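Local coordinates for CalG4 (Micromonospora echinospora, PDB 3IA7), which belongs to the GT-B clan, proteins built from two Rossmann-like domains, and is related to the erythromycin biosynthesis protein CIII family, at residues A209-T214 against P386-D391; I7-V12 against G23-L28; P126-T131 against L188-L193. All coordinates share one frame; numbering follows the deposited sequence.

Contact 1. Residues A209-T214 against P386-D391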
ATOM      1  N   ALA A 209     -14.306   5.814  15.989  1.00 12.98           N
ATOM      2  CA  ALA A 209     -13.062   5.033  15.993  1.00 13.79           C
ATOM      3  C   ALA A 209     -11.943   5.740  15.173  1.00 14.35           C
ATOM      4  O   ALA A 209     -12.058   5.932  13.949  1.00 13.93           O
ATOM      5  CB  ALA A 209     -13.311   3.611  15.468  1.00 13.05           C
ATOM      6  N   PHE A 210     -10.871   6.129  15.850  1.00 11.60           N
ATOM      7  CA  PHE A 210      -9.728   6.828  15.133  1.00 11.86           C
ATOM      8  C   PHE A 210      -8.726   5.760  14.665  1.00 11.29           C
ATOM      9  O   PHE A 210      -7.832   5.325  15.428  1.00 11.36           O
ATOM     10  CB  PHE A 210      -9.090   7.912  16.027  1.00 11.73           C
ATOM     11  CG  PHE A 210     -10.063   9.022  16.375  1.00 12.47           C
ATOM     12  CD1 PHE A 210     -10.171  10.147  15.529  1.00 12.80           C
ATOM     13  CD2 PHE A 210     -10.930   8.886  17.458  1.00  9.19           C
ATOM     14  CE1 PHE A 210     -11.118  11.178  15.815  1.00 11.99           C
ATOM     15  CE2 PHE A 210     -11.906   9.901  17.779  1.00 10.04           C
ATOM     16  CZ  PHE A 210     -12.000  11.039  16.925  1.00 12.30           C
ATOM     17  N   VAL A 211      -8.927   5.268  13.447  1.00 12.12           N
ATOM     18  CA  VAL A 211      -8.163   4.098  12.958  1.00 12.06           C
ATOM     19  C   VAL A 211      -6.860   4.444  12.238  1.00 12.35           C
ATOM     20  O   VAL A 211      -6.047   3.574  11.898  1.00 13.43           O
ATOM     21  CB  VAL A 211      -9.055   3.096  12.122  1.00 12.75           C
ATOM     22  CG1 VAL A 211     -10.291   2.610  12.973  1.00 13.45           C
ATOM     23  CG2 VAL A 211      -9.432   3.758  10.758  1.00 11.88           C
ATOM     24  N   GLY A 212      -6.640   5.719  12.005  1.00 13.28           N
ATOM     25  CA  GLY A 212      -5.446   6.168  11.290  1.00 14.18           C
ATOM     26  C   GLY A 212      -5.474   5.984   9.747  1.00 13.35           C
ATOM     27  O   GLY A 212      -6.477   5.424   9.204  1.00 15.42           O
ATOM     28  N   PRO A 213      -4.396   6.405   9.044  1.00 14.19           N
ATOM     29  CA  PRO A 213      -4.288   6.287   7.569  1.00 15.39           C
ATOM     30  C   PRO A 213      -4.112   4.824   7.173  1.00 18.00           C
ATOM     31  O   PRO A 213      -3.748   3.998   8.022  1.00 17.41           O
ATOM     32  CB  PRO A 213      -3.044   7.134   7.226  1.00 15.08           C
ATOM     33  CG  PRO A 213      -2.224   7.160   8.467  1.00 15.63           C
ATOM     34  CD  PRO A 213      -3.182   7.005   9.638  1.00 12.38           C
ATOM     35  N   THR A 214      -4.465   4.446   5.944  1.00 21.70           N
ATOM     36  CA  THR A 214      -4.201   3.059   5.551  1.00 24.90           C
ATOM     37  C   THR A 214      -2.712   3.170   5.246  1.00 27.48           C
ATOM     38  O   THR A 214      -2.281   4.155   4.654  1.00 26.97           O
ATOM     39  CB  THR A 214      -5.077   2.523   4.353  1.00 25.46           C
ATOM     40  OG1 THR A 214      -6.391   2.145   4.813  1.00 25.50           O
ATOM     41  CG2 THR A 214      -4.441   1.291   3.729  1.00 26.47           C
ATOM     42  N   PRO A 386      -6.943  -0.683   8.686  1.00 12.36           N
ATOM     43  CA  PRO A 386      -8.123  -1.355   8.146  1.00 12.49           C
ATOM     44  C   PRO A 386      -8.578  -2.576   8.938  1.00 11.81           C
ATOM     45  O   PRO A 386      -9.770  -2.859   8.948  1.00 12.06           O
ATOM     46  CB  PRO A 386      -7.657  -1.840   6.772  1.00 11.76           C
ATOM     47  CG  PRO A 386      -6.578  -0.902   6.416  1.00 14.38           C
ATOM     48  CD  PRO A 386      -5.866  -0.553   7.685  1.00 12.00           C
ATOM     49  N   ALA A 387      -7.655  -3.319   9.573  1.00 11.48           N
ATOM     50  CA  ALA A 387      -8.104  -4.496  10.337  1.00 12.27           C
ATOM     51  C   ALA A 387      -9.002  -4.092  11.511  1.00 12.31           C
ATOM     52  O   ALA A 387      -9.992  -4.757  11.812  1.00 11.11           O
ATOM     53  CB  ALA A 387      -6.930  -5.384  10.774  1.00 11.91           C
ATOM     54  N   ARG A 388      -8.619  -3.003  12.161  1.00 11.78           N
ATOM     55  CA  ARG A 388      -9.392  -2.467  13.245  1.00 12.18           C
ATOM     56  C   ARG A 388     -10.684  -1.881  12.735  1.00 12.40           C
ATOM     57  O   ARG A 388     -11.735  -2.036  13.367  1.00 13.27           O
ATOM     58  CB  ARG A 388      -8.653  -1.318  13.926  1.00 12.98           C
ATOM     59  CG  ARG A 388      -9.496  -0.769  15.098  1.00 13.00           C
ATOM     60  CD  ARG A 388      -8.839   0.455  15.718  1.00 19.00           C
ATOM     61  NE  ARG A 388      -9.739   1.068  16.710  1.00 22.06           N
ATOM     62  CZ  ARG A 388      -9.567   2.266  17.246  1.00 20.14           C
ATOM     63  NH1 ARG A 388      -8.511   3.006  16.898  1.00 20.30           N
ATOM     64  NH2 ARG A 388     -10.471   2.716  18.099  1.00 19.14           N
ATOM     65  N   ALA A 389     -10.606  -1.182  11.621  1.00 12.02           N
ATOM     66  CA  ALA A 389     -11.809  -0.583  11.028  1.00 12.21           C
ATOM     67  C   ALA A 389     -12.872  -1.665  10.697  1.00 12.59           C
ATOM     68  O   ALA A 389     -14.069  -1.493  11.022  1.00 11.46           O
ATOM     69  CB  ALA A 389     -11.423   0.219   9.807  1.00 11.88           C
ATOM     70  N   ALA A 390     -12.418  -2.798  10.147  1.00 10.69           N
ATOM     71  CA  ALA A 390     -13.290  -3.965   9.839  1.00 10.69           C
ATOM     72  C   ALA A 390     -13.840  -4.599  11.131  1.00 11.10           C
ATOM     73  O   ALA A 390     -15.000  -4.991  11.178  1.00 10.50           O
ATOM     74  CB  ALA A 390     -12.550  -4.977   9.008  1.00  9.90           C
ATOM     75  N   ASP A 391     -13.001  -4.692  12.167  1.00 11.16           N
ATOM     76  CA  ASP A 391     -13.440  -5.190  13.476  1.00 13.32           C
ATOM     77  C   ASP A 391     -14.588  -4.321  14.034  1.00 13.71           C
ATOM     78  O   ASP A 391     -15.603  -4.864  14.535  1.00 14.01           O
ATOM     79  CB  ASP A 391     -12.274  -5.223  14.499  1.00 11.97           C
ATOM     80  CG  ASP A 391     -11.266  -6.342  14.242  1.00 15.80           C
ATOM     81  OD1 ASP A 391     -11.448  -7.201  13.338  1.00 14.66           O
ATOM     82  OD2 ASP A 391     -10.289  -6.384  15.008  1.00 17.93           O
TER
HETATM   83  O   HOH W   1     -10.050   5.566  18.711  1.00 15.74           O
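Val-211 and Arg-388 make the largest share of the contact between segment 209-214 and the helical segment 386-391. CG1 of Val-211 stands anti to its carbonyl carbon (chi1 -57°) and meets the aliphatic stem of Arg-388, 3.8 Å from its CD. The same methyl lies 4.1 Å from CB of Ala-389, one residue further along the helix. The Arg-388 chain runs extended from CG to NE, which carries its guanidinium past Val-211 to the end of strand 208-210. There Val-211 CG1 and Ala-209 CB sit over one face of the flat group, with Ala-209 CB 4.0 Å from Arg-388 NH2. At the other end of the contact, CG of the Pro-386 ring lies 3.4 Å from Thr-214 OG1, the two side chains crossing obliquely.

The polar link is made through water. One molecule, in the plane of the guanidinium at its edge, accepts from Arg-388 NH2 at 2.9 Å and from the backbone N of Phe-210 at 3.0 Å. Arg-388 NH1 also comes within 2.8 Å of Phe-210 O, but the angle is too poor for a hydrogen bond; its partner is Ser-383 O, while NE forms a salt bridge with Glu-392. Water on NH2, Ser-383 O on NH1 and Glu-392 on NE together fix the rotation of the group.

A backbone hydrogen bond pairs Val-211 with Gly-385, the residue just before segment 386-391. The C-terminal helix 385-400 thus packs over one face of the seven-stranded N-terminal sheet at its 208-210 edge, as in GT-B folds, where the C-terminal helix crosses back onto the N-terminal domain.

Contact 2. Residues I7-V12 against G23-L28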
ATOM      1  N   ILE A   7     -22.741  -5.278   2.103  1.00  9.58           N
ATOM      2  CA  ILE A   7     -22.391  -3.980   2.631  1.00 10.60           C
ATOM      3  C   ILE A   7     -22.273  -2.995   1.482  1.00  9.91           C
ATOM      4  O   ILE A   7     -21.493  -3.229   0.541  1.00 12.38           O
ATOM      5  CB  ILE A   7     -21.056  -4.068   3.431  1.00 10.68           C
ATOM      6  CG1 ILE A   7     -21.221  -5.053   4.635  1.00 10.91           C
ATOM      7  CG2 ILE A   7     -20.705  -2.635   3.898  1.00 11.93           C
ATOM      8  CD1 ILE A   7     -19.963  -5.192   5.523  1.00  9.51           C
ATOM      9  N   LEU A   8     -23.033  -1.908   1.520  1.00  9.24           N
ATOM     10  CA  LEU A   8     -22.933  -0.894   0.448  1.00 10.54           C
ATOM     11  C   LEU A   8     -22.102   0.314   0.891  1.00 10.24           C
ATOM     12  O   LEU A   8     -22.324   0.850   2.002  1.00 12.26           O
ATOM     13  CB  LEU A   8     -24.301  -0.452  -0.022  1.00 10.09           C
ATOM     14  CG  LEU A   8     -24.253   0.805  -0.900  1.00 14.50           C
ATOM     15  CD1 LEU A   8     -23.964   0.352  -2.321  1.00 16.21           C
ATOM     16  CD2 LEU A   8     -25.571   1.524  -0.848  1.00 22.09           C
ATOM     17  N   PHE A   9     -21.142   0.698   0.054  1.00  9.70           N
ATOM     18  CA  PHE A   9     -20.384   1.939   0.282  1.00 10.79           C
ATOM     19  C   PHE A   9     -20.901   3.013  -0.662  1.00 10.60           C
ATOM     20  O   PHE A   9     -20.969   2.834  -1.869  1.00 10.44           O
ATOM     21  CB  PHE A   9     -18.895   1.731  -0.008  1.00  8.75           C
ATOM     22  CG  PHE A   9     -18.141   1.054   1.071  1.00 11.51           C
ATOM     23  CD1 PHE A   9     -18.421  -0.270   1.432  1.00 13.34           C
ATOM     24  CD2 PHE A   9     -17.090   1.712   1.703  1.00  9.37           C
ATOM     25  CE1 PHE A   9     -17.682  -0.916   2.450  1.00 13.18           C
ATOM     26  CE2 PHE A   9     -16.332   1.074   2.714  1.00 11.83           C
ATOM     27  CZ  PHE A   9     -16.651  -0.254   3.097  1.00 12.39           C
ATOM     28  N   ALA A  10     -21.270   4.138  -0.108  1.00 11.00           N
ATOM     29  CA  ALA A  10     -21.619   5.329  -0.921  1.00 10.66           C
ATOM     30  C   ALA A  10     -20.508   6.366  -0.772  1.00 11.98           C
ATOM     31  O   ALA A  10     -20.243   6.848   0.372  1.00 11.42           O
ATOM     32  CB  ALA A  10     -22.975   5.913  -0.458  1.00 10.45           C
ATOM     33  N   ASN A  11     -19.870   6.748  -1.887  1.00 10.99           N
ATOM     34  CA  ASN A  11     -18.791   7.706  -1.837  1.00 11.22           C
ATOM     35  C   ASN A  11     -18.843   8.653  -3.038  1.00 11.80           C
ATOM     36  O   ASN A  11     -19.455   8.338  -4.079  1.00 12.32           O
ATOM     37  CB  ASN A  11     -17.406   7.015  -1.804  1.00 10.51           C
ATOM     38  CG  ASN A  11     -16.329   7.858  -1.049  1.00 12.65           C
ATOM     39  OD1 ASN A  11     -16.475   9.065  -0.804  1.00 11.86           O
ATOM     40  ND2 ASN A  11     -15.296   7.185  -0.605  1.00 15.02           N
ATOM     41  N   VAL A  12     -18.247   9.821  -2.862  1.00 10.20           N
ATOM     42  CA  VAL A  12     -18.125  10.783  -3.947  1.00 10.73           C
ATOM     43  C   VAL A  12     -16.866  10.400  -4.773  1.00 12.28           C
ATOM     44  O   VAL A  12     -16.019   9.639  -4.317  1.00 11.82           O
ATOM     45  CB  VAL A  12     -18.083  12.251  -3.426  1.00 10.92           C
ATOM     46  CG1 VAL A  12     -16.875  12.450  -2.559  1.00  9.87           C
ATOM     47  CG2 VAL A  12     -18.031  13.264  -4.603  1.00 11.53           C
ATOM     48  N   GLY A  23      -8.787   0.366   1.743  1.00 10.23           N
ATOM     49  CA  GLY A  23      -8.261  -0.600   2.739  1.00 10.48           C
ATOM     50  C   GLY A  23      -9.396  -1.320   3.489  1.00 10.16           C
ATOM     51  O   GLY A  23      -9.351  -2.533   3.650  1.00 10.05           O
ATOM     52  N   LEU A  24     -10.393  -0.553   3.957  1.00  9.47           N
ATOM     53  CA  LEU A  24     -11.575  -1.122   4.614  1.00  9.72           C
ATOM     54  C   LEU A  24     -12.382  -2.023   3.686  1.00  8.66           C
ATOM     55  O   LEU A  24     -12.820  -3.090   4.097  1.00  8.53           O
ATOM     56  CB  LEU A  24     -12.464  -0.033   5.201  1.00  9.85           C
ATOM     57  CG  LEU A  24     -13.735  -0.490   5.910  1.00  9.82           C
ATOM     58  CD1 LEU A  24     -13.467  -1.539   7.069  1.00  9.31           C
ATOM     59  CD2 LEU A  24     -14.465   0.794   6.424  1.00 10.17           C
ATOM     60  N   VAL A  25     -12.622  -1.561   2.460  1.00  8.95           N
ATOM     61  CA  VAL A  25     -13.299  -2.378   1.453  1.00  9.59           C
ATOM     62  C   VAL A  25     -12.638  -3.758   1.343  1.00  9.25           C
ATOM     63  O   VAL A  25     -13.316  -4.784   1.394  1.00  8.07           O
ATOM     64  CB  VAL A  25     -13.309  -1.676   0.058  1.00 10.39           C
ATOM     65  CG1 VAL A  25     -13.695  -2.659  -1.029  1.00 11.57           C
ATOM     66  CG2 VAL A  25     -14.274  -0.468   0.066  1.00  9.27           C
ATOM     67  N   SER A  26     -11.321  -3.770   1.112  1.00  8.68           N
ATOM     68  CA  SER A  26     -10.593  -5.008   0.913  1.00  8.67           C
ATOM     69  C   SER A  26     -10.631  -5.927   2.103  1.00  8.04           C
ATOM     70  O   SER A  26     -10.854  -7.139   1.954  1.00  7.41           O
ATOM     71  CB  SER A  26      -9.131  -4.677   0.556  1.00  9.45           C
ATOM     72  OG  SER A  26      -9.177  -4.013  -0.700  1.00 12.14           O
ATOM     73  N   GLU A  27     -10.471  -5.341   3.294  1.00  7.86           N
ATOM     74  CA  GLU A  27     -10.470  -6.125   4.517  1.00  7.92           C
ATOM     75  C   GLU A  27     -11.844  -6.764   4.768  1.00  8.03           C
ATOM     76  O   GLU A  27     -11.958  -7.973   5.127  1.00  7.56           O
ATOM     77  CB  GLU A  27     -10.028  -5.252   5.711  1.00  6.76           C
ATOM     78  CG  GLU A  27      -9.813  -6.124   7.039  1.00 12.14           C
ATOM     79  CD  GLU A  27      -8.888  -7.359   6.913  1.00 15.90           C
ATOM     80  OE1 GLU A  27      -7.869  -7.329   6.208  1.00 19.27           O
ATOM     81  OE2 GLU A  27      -9.205  -8.401   7.545  1.00 20.43           O
ATOM     82  N   LEU A  28     -12.911  -6.009   4.497  1.00  6.46           N
ATOM     83  CA  LEU A  28     -14.287  -6.602   4.569  1.00  7.08           C
ATOM     84  C   LEU A  28     -14.551  -7.723   3.539  1.00  6.70           C
ATOM     85  O   LEU A  28     -15.142  -8.786   3.867  1.00  6.82           O
ATOM     86  CB  LEU A  28     -15.354  -5.505   4.405  1.00  5.01           C
ATOM     87  CG  LEU A  28     -15.380  -4.592   5.680  1.00  6.67           C
ATOM     88  CD1 LEU A  28     -16.291  -3.377   5.392  1.00  7.71           C
ATOM     89  CD2 LEU A  28     -15.880  -5.373   7.002  1.00 10.02           C
TER
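In the first beta-alpha-beta unit of the N-terminal Rossmann-like domain, Phe-9 of strand 6-10 projects toward helix 15-30, meeting Leu-24, Val-25 and Leu-28. The short strand and helix segments run almost antiparallel, at 170°, with their axes 11.1 Å apart, as expected where a helix lies over a parallel sheet and the chain returns to strand 34-39. Side chains fill the gap. CG of Phe-9 stands anti to its carbonyl carbon (chi1 -79°), a torsion that places the ring beneath Val-25. Val-25 covers one face: its CG2 sits 3.8 Å from the ring centroid and 15° off the normal, a CH-pi contact. The other partners come to the rim near CZ, where Leu-24 CG lies 4.1 Å away and Leu-28 CD1, in the ring plane, 3.9 Å.

Helix 385-400 lies alongside on the same face of the sheet, its Ala-390 touching Leu-24 and Leu-28. The Leu-28 methyl that touches the phenyl edge serves Ile-7 as well: the two side chains cross at about a right angle, with Ile-7 CD1 4.1 Å from Leu-28 CD1.

Contact 3. Residues P126-T131 against L188-L193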
ATOM      1  N   PRO A 126     -28.927   0.033   9.314  1.00 15.09           N
ATOM      2  CA  PRO A 126     -27.911   0.765  10.066  1.00 15.21           C
ATOM      3  C   PRO A 126     -26.898   1.379   9.112  1.00 14.27           C
ATOM      4  O   PRO A 126     -26.779   0.951   7.926  1.00 13.97           O
ATOM      5  CB  PRO A 126     -27.262  -0.318  10.961  1.00 14.49           C
ATOM      6  CG  PRO A 126     -27.435  -1.576  10.187  1.00 14.23           C
ATOM      7  CD  PRO A 126     -28.787  -1.430   9.459  1.00 15.12           C
ATOM      8  N   ALA A 127     -26.223   2.429   9.563  1.00 14.43           N
ATOM      9  CA  ALA A 127     -25.248   3.088   8.726  1.00 13.81           C
ATOM     10  C   ALA A 127     -23.986   3.383   9.511  1.00 14.78           C
ATOM     11  O   ALA A 127     -24.036   3.494  10.737  1.00 13.17           O
ATOM     12  CB  ALA A 127     -25.832   4.422   8.099  1.00 14.68           C
ATOM     13  N   VAL A 128     -22.865   3.444   8.795  1.00 12.18           N
ATOM     14  CA  VAL A 128     -21.572   3.794   9.346  1.00 13.30           C
ATOM     15  C   VAL A 128     -21.056   4.952   8.543  1.00 13.35           C
ATOM     16  O   VAL A 128     -21.062   4.885   7.307  1.00 13.75           O
ATOM     17  CB  VAL A 128     -20.547   2.638   9.136  1.00 13.26           C
ATOM     18  CG1 VAL A 128     -19.084   3.096   9.489  1.00 12.65           C
ATOM     19  CG2 VAL A 128     -20.956   1.388   9.866  1.00 13.81           C
ATOM     20  N   ARG A 129     -20.554   5.985   9.225  1.00 12.63           N
ATOM     21  CA  ARG A 129     -19.946   7.107   8.565  1.00 14.04           C
ATOM     22  C   ARG A 129     -18.403   6.902   8.441  1.00 14.14           C
ATOM     23  O   ARG A 129     -17.731   6.475   9.407  1.00 14.37           O
ATOM     24  CB  ARG A 129     -20.223   8.399   9.349  1.00 13.92           C
ATOM     25  CG  ARG A 129     -19.531   9.630   8.701  1.00 14.69           C
ATOM     26  CD  ARG A 129     -19.955  10.958   9.427  1.00 16.24           C
ATOM     27  NE  ARG A 129     -21.432  11.131   9.358  1.00 15.03           N
ATOM     28  CZ  ARG A 129     -22.067  12.292   9.464  1.00 17.69           C
ATOM     29  NH1 ARG A 129     -21.375  13.412   9.665  1.00 17.61           N
ATOM     30  NH2 ARG A 129     -23.397  12.336   9.328  1.00 15.15           N
ATOM     31  N   LEU A 130     -17.861   7.320   7.315  1.00 12.58           N
ATOM     32  CA  LEU A 130     -16.404   7.389   7.144  1.00 14.05           C
ATOM     33  C   LEU A 130     -15.926   8.794   6.936  1.00 14.96           C
ATOM     34  O   LEU A 130     -16.560   9.589   6.225  1.00 12.62           O
ATOM     35  CB  LEU A 130     -15.978   6.609   5.887  1.00 13.80           C
ATOM     36  CG  LEU A 130     -16.373   5.150   5.684  1.00 15.16           C
ATOM     37  CD1 LEU A 130     -15.747   4.615   4.273  1.00 14.72           C
ATOM     38  CD2 LEU A 130     -16.009   4.185   6.897  1.00 11.56           C
ATOM     39  N   THR A 131     -14.746   9.097   7.475  1.00 14.09           N
ATOM     40  CA  THR A 131     -14.110  10.370   7.087  1.00 15.17           C
ATOM     41  C   THR A 131     -12.598  10.276   7.069  1.00 15.24           C
ATOM     42  O   THR A 131     -11.998   9.703   7.972  1.00 14.90           O
ATOM     43  CB  THR A 131     -14.600  11.620   7.949  1.00 15.96           C
ATOM     44  OG1 THR A 131     -13.928  12.800   7.495  1.00 18.68           O
ATOM     45  CG2 THR A 131     -14.372  11.419   9.461  1.00 16.52           C
ATOM     46  N   LEU A 188     -21.879   4.821  14.252  1.00 14.97           N
ATOM     47  CA  LEU A 188     -20.421   4.545  14.186  1.00 14.88           C
ATOM     48  C   LEU A 188     -19.769   5.447  13.135  1.00 15.36           C
ATOM     49  O   LEU A 188     -20.292   5.620  12.019  1.00 14.47           O
ATOM     50  CB  LEU A 188     -20.107   3.049  13.853  1.00 14.86           C
ATOM     51  CG  LEU A 188     -18.607   2.687  13.652  1.00 15.66           C
ATOM     52  CD1 LEU A 188     -17.825   2.834  15.011  1.00 15.56           C
ATOM     53  CD2 LEU A 188     -18.424   1.284  13.001  1.00 14.24           C
ATOM     54  N   THR A 189     -18.633   6.047  13.504  1.00 13.31           N
ATOM     55  CA  THR A 189     -17.866   6.859  12.586  1.00 14.01           C
ATOM     56  C   THR A 189     -16.419   6.359  12.619  1.00 13.65           C
ATOM     57  O   THR A 189     -15.811   6.311  13.703  1.00 13.73           O
ATOM     58  CB  THR A 189     -17.916   8.369  12.980  1.00 14.21           C
ATOM     59  OG1 THR A 189     -19.304   8.834  12.966  1.00 17.10           O
ATOM     60  CG2 THR A 189     -17.126   9.201  11.923  1.00 13.62           C
ATOM     61  N   ILE A 190     -15.904   5.984  11.446  1.00 12.68           N
ATOM     62  CA  ILE A 190     -14.555   5.540  11.264  1.00 13.85           C
ATOM     63  C   ILE A 190     -13.791   6.736  10.704  1.00 13.38           C
ATOM     64  O   ILE A 190     -14.092   7.266   9.611  1.00 13.12           O
ATOM     65  CB  ILE A 190     -14.430   4.307  10.283  1.00 13.91           C
ATOM     66  CG1 ILE A 190     -15.433   3.173  10.641  1.00 17.79           C
ATOM     67  CG2 ILE A 190     -12.904   3.835  10.148  1.00 12.69           C
ATOM     68  CD1 ILE A 190     -15.142   2.424  11.876  1.00 17.84           C
ATOM     69  N   VAL A 191     -12.811   7.183  11.477  1.00 12.53           N
ATOM     70  CA  VAL A 191     -12.049   8.354  11.127  1.00 11.81           C
ATOM     71  C   VAL A 191     -10.642   7.901  10.769  1.00 13.11           C
ATOM     72  O   VAL A 191      -9.960   7.260  11.612  1.00 12.36           O
ATOM     73  CB  VAL A 191     -11.976   9.315  12.355  1.00 12.12           C
ATOM     74  CG1 VAL A 191     -11.156  10.528  11.991  1.00 11.50           C
ATOM     75  CG2 VAL A 191     -13.377   9.744  12.808  1.00 13.24           C
ATOM     76  N   PHE A 192     -10.170   8.226   9.567  1.00 13.17           N
ATOM     77  CA  PHE A 192      -8.871   7.690   9.082  1.00 14.15           C
ATOM     78  C   PHE A 192      -7.694   8.547   9.518  1.00 14.16           C
ATOM     79  O   PHE A 192      -6.820   8.938   8.704  1.00 15.11           O
ATOM     80  CB  PHE A 192      -8.944   7.519   7.552  1.00 15.22           C
ATOM     81  CG  PHE A 192      -9.980   6.482   7.136  1.00 15.35           C
ATOM     82  CD1 PHE A 192      -9.857   5.151   7.541  1.00 17.93           C
ATOM     83  CD2 PHE A 192     -11.051   6.854   6.324  1.00 21.09           C
ATOM     84  CE1 PHE A 192     -10.817   4.182   7.174  1.00 23.45           C
ATOM     85  CE2 PHE A 192     -12.015   5.879   5.930  1.00 23.03           C
ATOM     86  CZ  PHE A 192     -11.909   4.563   6.385  1.00 19.53           C
ATOM     87  N   LEU A 193      -7.707   8.917  10.803  1.00 12.35           N
ATOM     88  CA  LEU A 193      -6.679   9.779  11.401  1.00 12.85           C
ATOM     89  C   LEU A 193      -6.288   9.160  12.725  1.00 12.54           C
ATOM     90  O   LEU A 193      -7.097   8.443  13.311  1.00 12.33           O
ATOM     91  CB  LEU A 193      -7.208  11.180  11.768  1.00 13.01           C
ATOM     92  CG  LEU A 193      -7.937  11.983  10.666  1.00 17.67           C
ATOM     93  CD1 LEU A 193      -8.352  13.293  11.251  1.00 17.68           C
ATOM     94  CD2 LEU A 193      -7.106  12.285   9.494  1.00 22.17           C
TER
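Arg-129 and Ile-190 interlock two neighbouring parallel strands, 127-131 and 189-191, of the N-terminal Rossmann-like sheet. Four backbone bonds alternate in direction. Arg-129 uses both of its backbone groups, its N giving to Leu-188 O and its O accepting from Ile-190 N, each at 2.8 Å. Thr-131 does the same one step on: its N gives to Ile-190 O at 2.9 Å, and its O accepts from Phe-192 N at 2.8 Å. The backbone groups of Val-128 and Leu-130 turn to the other neighbour, pairing with Val-106, Tyr-108 and Val-110, while those of Thr-189 and Val-191 pair with Ala-209, and Val-191 also with Val-211.

Other polar atoms are satisfied from outside: the Ala-127 carbonyl by Tyr-396 OH, Arg-129 NE by Tyr-108 OH, and Thr-131 OG1 by Gly-133 N. On the face toward helix 385-400, Val-128 CG1 touches Ile-190 CG1 at 3.8 Å, and Leu-130 lies alongside Ile-190. On the opposite face, Thr-131 and Val-191 point the same way, their CG2 methyls 3.9 Å apart. Phe-192, whose N makes the last of the four bonds, is the centre of an inverse gamma turn; its ring reaches back to Leu-130, CE2 4.0 Å from Leu-130 CB.

Read from the N terminus, the three contacts follow in series, and none nests in or crosses another. Contact 2 closes first, a short connection within the opening beta-alpha-beta unit. Contact 3 closes a longer one, between residues 126-131 and 188-193, through helices and loops with no strand. Contact 1 spans the most chain: from 209-214 through the whole six-stranded sheet of the second domain to helix 385-400, which returns to the first. Contacts 1 and 2 bring two helices to the sheet face that carries Leu-130 and Ile-190; contact 3 joins two of its strands. Leu-24 touches Leu-130 and the backbone of Ala-390, linking contact 2 to the others, while Val-211 packs on Ile-190.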